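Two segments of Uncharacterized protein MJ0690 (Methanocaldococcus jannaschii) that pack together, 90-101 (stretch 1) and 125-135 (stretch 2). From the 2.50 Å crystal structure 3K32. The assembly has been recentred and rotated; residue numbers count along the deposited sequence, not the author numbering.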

# COMPACT_ATOMS: atom_id res chain seq x y z
N VAL B 90 5.77 18.65 -9.48
CA VAL B 90 4.65 18.53 -10.42
C VAL B 90 3.52 17.70 -9.80
O VAL B 90 2.38 18.15 -9.73
CB VAL B 90 5.07 17.87 -11.75
CG1 VAL B 90 3.87 17.70 -12.68
CG2 VAL B 90 6.17 18.67 -12.44
N HIS B 91 3.85 16.50 -9.34
CA HIS B 91 2.84 15.58 -8.80
C HIS B 91 2.07 16.18 -7.61
O HIS B 91 0.84 16.08 -7.54
CB HIS B 91 3.48 14.24 -8.43
CG HIS B 91 2.48 13.18 -8.07
ND1 HIS B 91 1.77 12.48 -9.02
CD2 HIS B 91 2.07 12.72 -6.87
CE1 HIS B 91 0.97 11.62 -8.41
NE2 HIS B 91 1.13 11.74 -7.11
N LYS B 92 2.80 16.81 -6.70
CA LYS B 92 2.19 17.56 -5.61
C LYS B 92 1.24 18.64 -6.13
O LYS B 92 0.16 18.85 -5.58
CB LYS B 92 3.26 18.21 -4.75
CG LYS B 92 3.97 17.25 -3.83
CD LYS B 92 4.92 18.00 -2.92
CE LYS B 92 5.62 17.07 -1.95
NZ LYS B 92 6.81 17.72 -1.34
N THR B 93 1.64 19.32 -7.18
CA THR B 93 0.86 20.41 -7.70
C THR B 93 -0.38 19.85 -8.37
O THR B 93 -1.49 20.38 -8.21
CB THR B 93 1.69 21.23 -8.70
OG1 THR B 93 2.87 21.71 -8.05
CG2 THR B 93 0.89 22.39 -9.25
N VAL B 94 -0.20 18.77 -9.11
CA VAL B 94 -1.35 18.08 -9.65
C VAL B 94 -2.34 17.65 -8.54
O VAL B 94 -3.54 17.93 -8.62
CB VAL B 94 -0.91 16.90 -10.53
CG1 VAL B 94 -2.10 16.00 -10.84
CG2 VAL B 94 -0.25 17.44 -11.81
N LEU B 95 -1.86 17.01 -7.48
CA LEU B 95 -2.76 16.62 -6.40
C LEU B 95 -3.58 17.78 -5.77
O LEU B 95 -4.80 17.64 -5.58
CB LEU B 95 -2.03 15.78 -5.34
CG LEU B 95 -1.70 14.35 -5.81
CD1 LEU B 95 -0.78 13.61 -4.84
CD2 LEU B 95 -2.94 13.54 -6.03
N GLU B 96 -2.94 18.91 -5.48
CA GLU B 96 -3.64 20.07 -4.91
C GLU B 96 -4.78 20.53 -5.81
O GLU B 96 -5.88 20.81 -5.33
CB GLU B 96 -2.72 21.28 -4.71
CG GLU B 96 -1.65 21.10 -3.69
CD GLU B 96 -2.18 21.04 -2.28
OE1 GLU B 96 -3.05 21.87 -1.92
OE2 GLU B 96 -1.72 20.17 -1.52
N ILE B 97 -4.49 20.63 -7.10
CA ILE B 97 -5.48 21.05 -8.08
C ILE B 97 -6.62 20.04 -8.19
O ILE B 97 -7.79 20.41 -8.13
CB ILE B 97 -4.85 21.26 -9.47
CG1 ILE B 97 -3.80 22.38 -9.43
CG2 ILE B 97 -5.92 21.56 -10.51
CD1 ILE B 97 -3.08 22.60 -10.76
N LEU B 98 -6.27 18.78 -8.35
CA LEU B 98 -7.28 17.74 -8.52
C LEU B 98 -8.11 17.54 -7.26
O LEU B 98 -9.28 17.18 -7.33
CB LEU B 98 -6.62 16.43 -8.96
CG LEU B 98 -6.30 16.33 -10.46
CD1 LEU B 98 -7.55 16.52 -11.26
CD2 LEU B 98 -5.31 17.40 -10.87
N ALA B 99 -7.51 17.82 -6.11
CA ALA B 99 -8.22 17.68 -4.83
C ALA B 99 -9.37 18.68 -4.63
O ALA B 99 -10.13 18.56 -3.69
CB ALA B 99 -7.24 17.75 -3.67
N ASP B 100 -9.46 19.69 -5.49
CA ASP B 100 -10.57 20.64 -5.42
C ASP B 100 -11.77 20.09 -6.16
O ASP B 100 -12.90 20.53 -5.93
CB ASP B 100 -10.19 22.02 -6.00
CG ASP B 100 -9.20 22.79 -5.11
OD1 ASP B 100 -9.32 22.73 -3.87
OD2 ASP B 100 -8.30 23.47 -5.65
N GLU B 101 -11.54 19.12 -7.05
CA GLU B 101 -12.59 18.59 -7.91
C GLU B 101 -13.07 17.17 -7.56
O GLU B 101 -14.22 16.85 -7.81
CB GLU B 101 -12.16 18.63 -9.38
CG GLU B 101 -12.14 20.03 -9.98
CD GLU B 101 -10.83 20.34 -10.69
OE1 GLU B 101 -10.34 21.49 -10.57
OE2 GLU B 101 -10.27 19.44 -11.36
N SER B 125 -2.18 16.53 5.77
CA SER B 125 -2.48 17.92 5.44
C SER B 125 -3.42 17.99 4.25
O SER B 125 -4.45 18.66 4.30
CB SER B 125 -1.19 18.69 5.14
OG SER B 125 -1.45 20.04 4.81
N LEU B 126 -3.04 17.30 3.18
CA LEU B 126 -3.82 17.24 1.95
C LEU B 126 -5.26 16.77 2.21
O LEU B 126 -6.21 17.36 1.71
CB LEU B 126 -3.13 16.32 0.94
CG LEU B 126 -3.54 16.37 -0.54
CD1 LEU B 126 -4.77 15.53 -0.77
CD2 LEU B 126 -3.76 17.80 -1.00
N GLU B 127 -5.41 15.72 3.00
CA GLU B 127 -6.74 15.20 3.27
C GLU B 127 -7.59 16.12 4.15
O GLU B 127 -8.80 16.22 3.98
CB GLU B 127 -6.65 13.83 3.93
CG GLU B 127 -6.00 12.78 3.07
CD GLU B 127 -6.39 11.41 3.55
OE1 GLU B 127 -6.86 11.32 4.69
OE2 GLU B 127 -6.26 10.42 2.79
N MSE B 128 -6.96 16.78 5.11
CA MSE B 128 -7.70 17.63 6.01
C MSE B 128 -8.06 18.98 5.39
O MSE B 128 -9.13 19.52 5.66
CB MSE B 128 -6.95 17.83 7.33
CG MSE B 128 -7.60 18.87 8.22
SE MSE B 128 -6.61 19.17 9.86
CE MSE B 128 -6.58 17.33 10.51
N ARG B 129 -7.16 19.51 4.57
CA ARG B 129 -7.36 20.82 3.97
C ARG B 129 -8.38 20.74 2.86
O ARG B 129 -9.14 21.68 2.62
CB ARG B 129 -6.05 21.37 3.41
CG ARG B 129 -5.08 21.90 4.47
CD ARG B 129 -3.84 22.53 3.83
NE ARG B 129 -3.07 21.56 3.05
CZ ARG B 129 -3.02 21.54 1.72
NH1 ARG B 129 -3.67 22.45 1.01
NH2 ARG B 129 -2.31 20.62 1.10
N LYS B 130 -8.41 19.61 2.16
CA LYS B 130 -9.25 19.50 0.98
C LYS B 130 -10.46 18.63 1.27
O LYS B 130 -11.33 18.47 0.42
CB LYS B 130 -8.45 18.90 -0.17
CG LYS B 130 -7.19 19.67 -0.49
CD LYS B 130 -7.48 20.94 -1.23
CE LYS B 130 -6.19 21.56 -1.80
NZ LYS B 130 -6.44 22.84 -2.51
N ASN B 131 -10.52 18.09 2.48
CA ASN B 131 -11.57 17.16 2.86
C ASN B 131 -11.69 16.04 1.86
O ASN B 131 -12.74 15.83 1.26
CB ASN B 131 -12.92 17.86 2.95
CG ASN B 131 -13.99 16.93 3.42
OD1 ASN B 131 -13.70 15.97 4.10
ND2 ASN B 131 -15.21 17.19 3.03
N ILE B 132 -10.60 15.32 1.69
CA ILE B 132 -10.47 14.38 0.61
C ILE B 132 -9.84 13.06 1.08
O ILE B 132 -9.18 13.02 2.13
CB ILE B 132 -9.65 15.04 -0.51
CG1 ILE B 132 -10.55 15.36 -1.70
CG2 ILE B 132 -8.44 14.22 -0.90
CD1 ILE B 132 -9.75 15.67 -2.91
N GLN B 133 -10.09 12.00 0.33
CA GLN B 133 -9.44 10.72 0.57
C GLN B 133 -8.38 10.53 -0.50
O GLN B 133 -8.67 10.64 -1.69
CB GLN B 133 -10.42 9.55 0.51
CG GLN B 133 -11.18 9.28 1.79
CD GLN B 133 -12.10 8.08 1.67
OE1 GLN B 133 -13.31 8.22 1.53
NE2 GLN B 133 -11.52 6.89 1.70
N TYR B 134 -7.16 10.26 -0.06
CA TYR B 134 -6.03 9.93 -0.92
C TYR B 134 -5.64 8.45 -0.71
O TYR B 134 -5.35 8.03 0.41
CB TYR B 134 -4.87 10.85 -0.56
CG TYR B 134 -3.61 10.66 -1.39
CD1 TYR B 134 -3.64 10.79 -2.78
CD2 TYR B 134 -2.39 10.39 -0.79
CE1 TYR B 134 -2.49 10.64 -3.53
CE2 TYR B 134 -1.23 10.23 -1.54
CZ TYR B 134 -1.29 10.36 -2.90
OH TYR B 134 -0.16 10.19 -3.64
N ILE B 135 -5.63 7.68 -1.79
CA ILE B 135 -5.41 6.23 -1.73
C ILE B 135 -4.25 5.76 -2.58
O ILE B 135 -4.22 6.02 -3.77
CB ILE B 135 -6.64 5.46 -2.19
CG1 ILE B 135 -7.86 5.81 -1.32
CG2 ILE B 135 -6.32 3.95 -2.20
CD1 ILE B 135 -9.17 5.32 -1.86

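Two helices run nearly side by side here, their N-to-C directions 24° apart and their axes no closer than 11.1 Å. Apolar contacts run from Leu95 and Ala99 to Leu126, Ile132 and Tyr134, while Glu96 and Asp100 pair with Arg129 and Lys130.

Stretch 2 begins with Ser125, which does not touch stretch 1 but takes a hydrogen bond at OG from Arg129 NE (2.8 Å), one turn on, and so helps to fix that guanidinium. Leu126 points toward stretch 1. Its CD2 lies 4.4 Å from Ala99 CB and also 3.2 Å from Glu96 OE2, so the leucine borders both the apolar patch and the acid.

The CA-to-CB bond of Arg129 points sideways to stretch 1, but the end of the side chain comes nearer and meets Glu96 edge-on, near the guanidinium plane. Arg129 NH2 donates to Glu96 OE2 at 2.7 Å and Arg129 NH1 to Glu96 OE1 at 3.1 Å, a two-pronged salt bridge. Lys130 points toward stretch 1 and does two jobs. Its aliphatic chain packs on Ala99, CG 3.7 Å from Ala99 CB, while its NZ forms salt bridges with Asp100 OD1 at 3.2 Å, also a hydrogen bond, and with Glu96 OE1 at 3.6 Å. One ammonium thus joins two acids, and Glu96 in turn joins two bases.

Asn131, with positive phi, breaks the helical course, and the chain turns into strand 133-135. Ile132 points back at Ala99: its CD1 sits 3.3 Å from Ala99 CB and 3.0 Å from Ala99 O, a tight fit against a side chain of one carbon. Tyr134, its backbone N held by Glu127 OE2 at 3.0 Å, extends the apolar contact toward the start of stretch 1, with CE1 3.7 Å from Leu95 CD1. Its OH lies 4.0 Å from His91 NE2, near the imidazole plane; both atoms are hydrogen-bonded elsewhere in the structure. The rule to read is a one-carbon side chain where Lys130 and Ile132 come close, with acids on one stretch answering bases on the other.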